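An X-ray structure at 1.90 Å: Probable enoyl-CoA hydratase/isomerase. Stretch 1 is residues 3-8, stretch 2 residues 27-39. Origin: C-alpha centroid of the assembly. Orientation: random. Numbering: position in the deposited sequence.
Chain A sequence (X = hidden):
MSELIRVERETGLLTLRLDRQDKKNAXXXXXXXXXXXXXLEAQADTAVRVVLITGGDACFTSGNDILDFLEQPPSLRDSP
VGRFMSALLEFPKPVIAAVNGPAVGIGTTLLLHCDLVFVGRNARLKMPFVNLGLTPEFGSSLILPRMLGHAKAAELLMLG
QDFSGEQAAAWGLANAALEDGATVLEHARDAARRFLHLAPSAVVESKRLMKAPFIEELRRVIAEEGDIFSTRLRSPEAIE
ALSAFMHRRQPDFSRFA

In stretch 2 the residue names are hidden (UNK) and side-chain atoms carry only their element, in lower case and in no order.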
ATOM      1  N   GLU A   3       9.947 -16.357   5.712  1.00 76.08           N
ATOM      2  CA  GLU A   3      10.551 -15.626   6.815  1.00 70.01           C
ATOM      3  C   GLU A   3      10.068 -14.184   6.925  1.00 64.32           C
ATOM      4  O   GLU A   3       9.975 -13.662   8.042  1.00 63.64           O
ATOM      5  CB  GLU A   3      12.075 -15.683   6.645  1.00 68.98           C
ATOM      6  CG  GLU A   3      12.888 -14.722   7.492  1.00 70.87           C
ATOM      7  CD  GLU A   3      14.133 -14.219   6.762  1.00 72.28           C
ATOM      8  OE1 GLU A   3      14.447 -14.734   5.656  1.00 74.55           O
ATOM      9  OE2 GLU A   3      14.791 -13.296   7.299  1.00 73.79           O
ATOM     10  N   LEU A   4       9.755 -13.519   5.812  1.00 58.36           N
ATOM     11  CA  LEU A   4       9.555 -12.075   5.843  1.00 55.90           C
ATOM     12  C   LEU A   4       8.105 -11.621   5.710  1.00 52.54           C
ATOM     13  O   LEU A   4       7.808 -10.496   6.114  1.00 48.63           O
ATOM     14  CB  LEU A   4      10.390 -11.401   4.742  1.00 50.05           C
ATOM     15  CG  LEU A   4      11.904 -11.571   4.933  1.00 53.15           C
ATOM     16  CD1 LEU A   4      12.716 -11.245   3.712  1.00 50.26           C
ATOM     17  CD2 LEU A   4      12.389 -10.706   6.079  1.00 51.08           C
ATOM     18  N   ILE A   5       7.217 -12.447   5.145  1.00 50.07           N
ATOM     19  CA  ILE A   5       5.771 -12.208   5.117  1.00 51.57           C
ATOM     20  C   ILE A   5       5.074 -13.366   5.847  1.00 55.64           C
ATOM     21  O   ILE A   5       5.055 -14.504   5.351  1.00 59.60           O
ATOM     22  CB  ILE A   5       5.225 -12.089   3.683  1.00 49.72           C
ATOM     23  CG1 ILE A   5       5.813 -10.893   2.900  1.00 47.84           C
ATOM     24  CG2 ILE A   5       3.691 -12.048   3.702  1.00 46.99           C
ATOM     25  CD1 ILE A   5       5.749  -9.554   3.577  1.00 48.17           C
ATOM     26  N   ARG A   6       4.481 -13.084   7.009  1.00 52.77           N
ATOM     27  CA  ARG A   6       3.679 -14.079   7.727  1.00 54.23           C
ATOM     28  C   ARG A   6       2.237 -14.078   7.233  1.00 55.50           C
ATOM     29  O   ARG A   6       1.657 -13.018   6.982  1.00 52.98           O
ATOM     30  CB  ARG A   6       3.706 -13.809   9.226  1.00 56.83           C
ATOM     31  CG  ARG A   6       4.982 -14.249   9.896  1.00 58.44           C
ATOM     32  CD  ARG A   6       5.349 -13.366  11.099  1.00 63.85           C
ATOM     33  NE  ARG A   6       4.262 -13.218  12.070  1.00 68.23           N
ATOM     34  CZ  ARG A   6       4.383 -12.600  13.243  1.00 65.12           C
ATOM     35  NH1 ARG A   6       5.543 -12.060  13.603  1.00 64.31           N
ATOM     36  NH2 ARG A   6       3.335 -12.523  14.058  1.00 65.25           N
ATOM     37  N   VAL A   7       1.653 -15.273   7.108  1.00 60.96           N
ATOM     38  CA  VAL A   7       0.296 -15.432   6.581  1.00 59.19           C
ATOM     39  C   VAL A   7      -0.631 -16.161   7.555  1.00 67.92           C
ATOM     40  O   VAL A   7      -0.899 -17.357   7.398  1.00 70.28           O
ATOM     41  CB  VAL A   7       0.327 -16.175   5.240  1.00 58.88           C
ATOM     42  CG1 VAL A   7       0.733 -15.268   4.123  1.00 56.91           C
ATOM     43  CG2 VAL A   7       1.314 -17.356   5.315  1.00 67.54           C
ATOM     44  N   GLU A   8      -1.169 -15.446   8.542  1.00 65.57           N
ATOM     45  CA  GLU A   8      -2.068 -16.044   9.531  1.00 67.29           C
ATOM     46  C   GLU A   8      -3.488 -16.154   8.971  1.00 69.33           C
ATOM     47  O   GLU A   8      -4.192 -15.142   8.857  1.00 66.92           O
ATOM     48  CB  GLU A   8      -2.066 -15.207  10.808  1.00 68.93           C
ATOM     49  CG  GLU A   8      -0.715 -15.125  11.516  1.00 72.53           C
ATOM     50  CD  GLU A   8      -0.231 -16.479  12.041  1.00 84.22           C
ATOM     51  OE1 GLU A   8      -1.026 -17.195  12.701  1.00 86.41           O
ATOM     52  OE2 GLU A   8       0.947 -16.829  11.782  1.00 78.85           O
ATOM     53  N   UNK A  27      10.285  -3.424   1.528  1.00 34.76           N
ATOM     54  CA  UNK A  27       9.710  -4.509   0.744  1.00 35.75           C
ATOM     55  C   UNK A  27      10.662  -4.988  -0.353  1.00 37.78           C
ATOM     56  O   UNK A  27      10.930  -4.255  -1.316  1.00 32.70           O
ATOM     57  c   UNK A  27       7.305  -3.604   1.087  1.00 32.54           C
ATOM     58  c   UNK A  27       8.396  -4.063   0.113  1.00 33.74           C
ATOM     59  c   UNK A  27       6.778  -4.828   1.736  1.00 30.26           C
ATOM     60  c   UNK A  27       6.245  -2.919   0.314  1.00 34.35           C
ATOM     61  N   UNK A  28      11.065  -6.251  -0.252  1.00 39.85           N
ATOM     62  CA  UNK A  28      11.917  -6.942  -1.220  1.00 40.04           C
ATOM     63  C   UNK A  28      11.112  -7.664  -2.305  1.00 42.47           C
ATOM     64  O   UNK A  28       9.894  -7.832  -2.214  1.00 41.09           O
ATOM     65  c   UNK A  28      13.543  -7.291   0.663  1.00 35.53           C
ATOM     66  c   UNK A  28      12.796  -7.961  -0.503  1.00 39.52           C
ATOM     67  o   UNK A  28      11.953  -9.026  -0.050  1.00 41.20           O
ATOM     68  N   UNK A  29      11.815  -8.081  -3.368  1.00 36.32           N
ATOM     69  CA  UNK A  29      11.139  -8.801  -4.451  1.00 43.02           C
ATOM     70  C   UNK A  29      10.431 -10.048  -3.924  1.00 39.58           C
ATOM     71  O   UNK A  29       9.356 -10.415  -4.406  1.00 37.55           O
ATOM     72  n   UNK A  29      16.233  -7.140  -7.334  1.00 55.30           N
ATOM     73  n   UNK A  29      17.188  -8.862  -6.133  1.00 57.61           N
ATOM     74  n   UNK A  29      14.965  -9.006  -6.804  1.00 53.31           N
ATOM     75  c   UNK A  29      13.731  -8.518  -7.451  1.00 49.65           C
ATOM     76  c   UNK A  29      12.154  -9.175  -5.540  1.00 38.95           C
ATOM     77  c   UNK A  29      16.122  -8.334  -6.755  1.00 57.05           C
ATOM     78  c   UNK A  29      12.687  -8.013  -6.415  1.00 43.75           C
ATOM     79  N   UNK A  30      11.019 -10.716  -2.932  1.00 41.90           N
ATOM     80  CA  UNK A  30      10.425 -11.935  -2.397  1.00 45.33           C
ATOM     81  C   UNK A  30       9.214 -11.625  -1.510  1.00 42.38           C
ATOM     82  O   UNK A  30       8.277 -12.433  -1.416  1.00 40.83           O
ATOM     83  c   UNK A  30      11.487 -12.726  -1.619  1.00 45.08           C
ATOM     84  N   UNK A  31       9.188 -10.448  -0.893  1.00 41.17           N
ATOM     85  CA  UNK A  31       8.005 -10.059  -0.130  1.00 39.62           C
ATOM     86  C   UNK A  31       6.868  -9.704  -1.054  1.00 38.46           C
ATOM     87  O   UNK A  31       5.736 -10.167  -0.859  1.00 41.34           O
ATOM     88  s   UNK A  31      10.129  -7.986   2.647  1.00 34.55           S
ATOM     89  c   UNK A  31       9.245  -9.354   1.945  1.00 39.11           C
ATOM     90  c   UNK A  31       8.813  -7.275   3.672  1.00 39.82           C
ATOM     91  c   UNK A  31       8.357  -8.904   0.789  1.00 39.60           C
ATOM     92  N   UNK A  32       7.160  -8.945  -2.113  1.00 32.69           N
ATOM     93  CA  UNK A  32       6.126  -8.626  -3.076  1.00 33.19           C
ATOM     94  C   UNK A  32       5.541  -9.890  -3.683  1.00 39.20           C
ATOM     95  O   UNK A  32       4.335  -9.965  -3.972  1.00 34.90           O
ATOM     96  c   UNK A  32       6.705  -7.759  -4.184  1.00 39.41           C
ATOM     97  o   UNK A  32       7.565  -2.317  -3.034  1.00 33.77           O
ATOM     98  c   UNK A  32       7.408  -3.643  -3.297  1.00 33.31           C
ATOM     99  c   UNK A  32       5.958  -5.512  -3.423  1.00 37.96           C
ATOM    100  c   UNK A  32       6.982  -6.336  -3.838  1.00 35.09           C
ATOM    101  c   UNK A  32       8.466  -4.442  -3.735  1.00 37.35           C
ATOM    102  c   UNK A  32       6.176  -4.168  -3.148  1.00 33.89           C
ATOM    103  c   UNK A  32       8.240  -5.783  -4.012  1.00 35.65           C
ATOM    104  N   UNK A  33       6.414 -10.863  -3.984  1.00 41.66           N
ATOM    105  CA  UNK A  33       5.966 -12.098  -4.616  1.00 43.77           C
ATOM    106  C   UNK A  33       5.078 -12.898  -3.670  1.00 39.30           C
ATOM    107  O   UNK A  33       4.021 -13.385  -4.087  1.00 42.59           O
ATOM    108  c   UNK A  33       7.188 -12.906  -5.085  1.00 42.96           C
ATOM    109  o   UNK A  33       7.766 -12.295  -6.241  1.00 45.61           O
ATOM    110  N   UNK A  34       5.464 -12.998  -2.391  1.00 39.19           N
ATOM    111  CA  UNK A  34       4.644 -13.726  -1.424  1.00 43.35           C
ATOM    112  C   UNK A  34       3.281 -13.059  -1.276  1.00 47.09           C
ATOM    113  O   UNK A  34       2.248 -13.740  -1.266  1.00 46.56           O
ATOM    114  n   UNK A  34       2.728 -16.638  -0.181  1.00 52.90           N
ATOM    115  c   UNK A  34       5.020 -15.969   1.291  1.00 53.21           C
ATOM    116  c   UNK A  34       4.570 -14.551   1.044  1.00 50.74           C
ATOM    117  c   UNK A  34       5.372 -13.834  -0.077  1.00 48.76           C
ATOM    118  n   UNK A  34       1.908 -17.960   1.497  1.00 62.78           N
ATOM    119  c   UNK A  34       2.864 -17.156   1.025  1.00 61.73           C
ATOM    120  n   UNK A  34       3.933 -16.834   1.759  1.00 62.09           N
ATOM    121  N   UNK A  35       3.248 -11.722  -1.228  1.00 44.01           N
ATOM    122  CA  UNK A  35       1.966 -11.038  -1.065  1.00 44.21           C
ATOM    123  C   UNK A  35       1.115 -11.173  -2.313  1.00 39.56           C
ATOM    124  O   UNK A  35      -0.101 -11.396  -2.224  1.00 40.75           O
ATOM    125  c   UNK A  35       4.118  -7.173   0.758  1.00 47.44           C
ATOM    126  s   UNK A  35       2.448  -7.660   1.255  1.00 55.91           S
ATOM    127  c   UNK A  35       2.193  -9.571  -0.698  1.00 39.73           C
ATOM    128  c   UNK A  35       2.491  -9.396   0.786  1.00 48.43           C
ATOM    129  N   UNK A  36       1.727 -11.089  -3.488  1.00 38.98           N
ATOM    130  CA  UNK A  36       0.934 -11.222  -4.700  1.00 40.49           C
ATOM    131  C   UNK A  36       0.271 -12.595  -4.787  1.00 44.99           C
ATOM    132  O   UNK A  36      -0.895 -12.707  -5.186  1.00 46.43           O
ATOM    133  c   UNK A  36       1.792 -10.962  -5.935  1.00 37.32           C
ATOM    134  N   UNK A  37       0.994 -13.658  -4.439  1.00 48.55           N
ATOM    135  CA  UNK A  37       0.384 -14.981  -4.546  1.00 47.98           C
ATOM    136  C   UNK A  37      -0.596 -15.225  -3.401  1.00 44.63           C
ATOM    137  O   UNK A  37      -1.646 -15.848  -3.611  1.00 47.60           O
ATOM    138  c   UNK A  37       3.316 -17.379  -3.432  1.00 62.01           C
ATOM    139  o   UNK A  37       2.738 -18.483  -3.261  1.00 69.75           O
ATOM    140  c   UNK A  37       2.476 -16.099  -3.473  1.00 55.87           C
ATOM    141  c   UNK A  37       1.469 -16.071  -4.614  1.00 51.57           C
ATOM    142  o   UNK A  37       4.558 -17.282  -3.567  1.00 59.39           O
ATOM    143  N   UNK A  38      -0.294 -14.702  -2.208  1.00 45.91           N
ATOM    144  CA  UNK A  38      -1.228 -14.823  -1.090  1.00 50.97           C
ATOM    145  C   UNK A  38      -2.569 -14.167  -1.418  1.00 49.98           C
ATOM    146  O   UNK A  38      -3.642 -14.734  -1.137  1.00 49.61           O
ATOM    147  c   UNK A  38      -0.630 -14.213   0.174  1.00 42.36           C
ATOM    148  N   UNK A  39      -2.528 -12.970  -2.019  1.00 41.72           N
ATOM    149  CA  UNK A  39      -3.755 -12.347  -2.510  1.00 49.25           C
ATOM    150  C   UNK A  39      -4.444 -13.215  -3.570  1.00 48.41           C
ATOM    151  O   UNK A  39      -5.662 -13.421  -3.528  1.00 51.67           O
ATOM    152  c   UNK A  39      -4.075  -9.585  -1.000  1.00 42.66           C
ATOM    153  c   UNK A  39      -2.675  -8.549  -2.829  1.00 31.67           C
ATOM    154  c   UNK A  39      -3.004  -9.848  -2.090  1.00 39.55           C
ATOM    155  c   UNK A  39      -3.441 -10.947  -3.074  1.00 40.41           C
TER

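Position 27 carries four carbons forked at the second, the pattern of leucine; Leu27 is buried and makes no contact with the strand segment. At position 28 one carbon bears an oxygen and a carbon, and the oxygen lies near Leu4 CD1; this is threonine. Thr28 precedes the helix as its N-cap: OG1 accepts a hydrogen bond from the backbone N of position 31 at 3.2 Å, and the same OG1 lies 4.4 Å from Leu4 CD1.

Position 29 has three carbons, a nitrogen, and a carbon carrying two more nitrogens. This is an arginine, and Arg29 stays out of reach of stretch 1. A single carbon at position 30 gives Ala30.

Position 31 is an unbranched chain of two carbons, a sulfur and a carbon. Its second carbon lies against Leu4 CB and its last against Ile5 CD1, and the residue is methionine. Met31 CG is 3.7 Å from Leu4 CB, and Met31 CE is 3.8 Å from Ile5 CD1. The sulfur also turns back to the start of the helix, where Thr28 N makes a weak hydrogen bond to Met31 SD at 3.5 Å.

At position 32 a carbon leads to a six-carbon ring bearing an oxygen, hence Tyr32, whose CA-to-CB bond points away from the strand. One carbon and one oxygen make position 33 Ser33, out of reach.

Position 34 has three carbons, a nitrogen, then a carbon carrying two more nitrogens, packed on Ile5 and Val7; it is Arg34. Arg34 CG sits 3.7 Å from Ile5 CB, and NH1 of Arg34 is 3.9 Å from Val7 CG2, while Val7 CG1 covers one face of the guanidinium.

Position 35 has two carbons, a sulfur and a terminal carbon without a branch, the last reaching Ile5 CD1. It is Met35, with CE 4.0 Å from Ile5 CD1. The lone carbon of position 36 defines Ala36, buried but remote from stretch 1. Three carbons, the third carrying two oxygens, identify position 37 as Glu37; its OE1 lies 3.6 Å from Arg34 NH2, a salt bridge of charges alone. Position 38 has one carbon near Val7, and Ala38 CB is 4.3 Å from Val7 CG1. Four carbons forked at the second make position 39 Leu39, out of reach.

The contact is side-chain packing without hydrogen bonds between the stretches. Strand and helix run nearly parallel, at 20°; Val7 packs on Arg34 and Ala38, while Arg6 points away. Ile5 has the largest covered area and touches Met31, Arg34 and Met35.

Stretch 2 (27-39) LTRAMYSRMAEAL
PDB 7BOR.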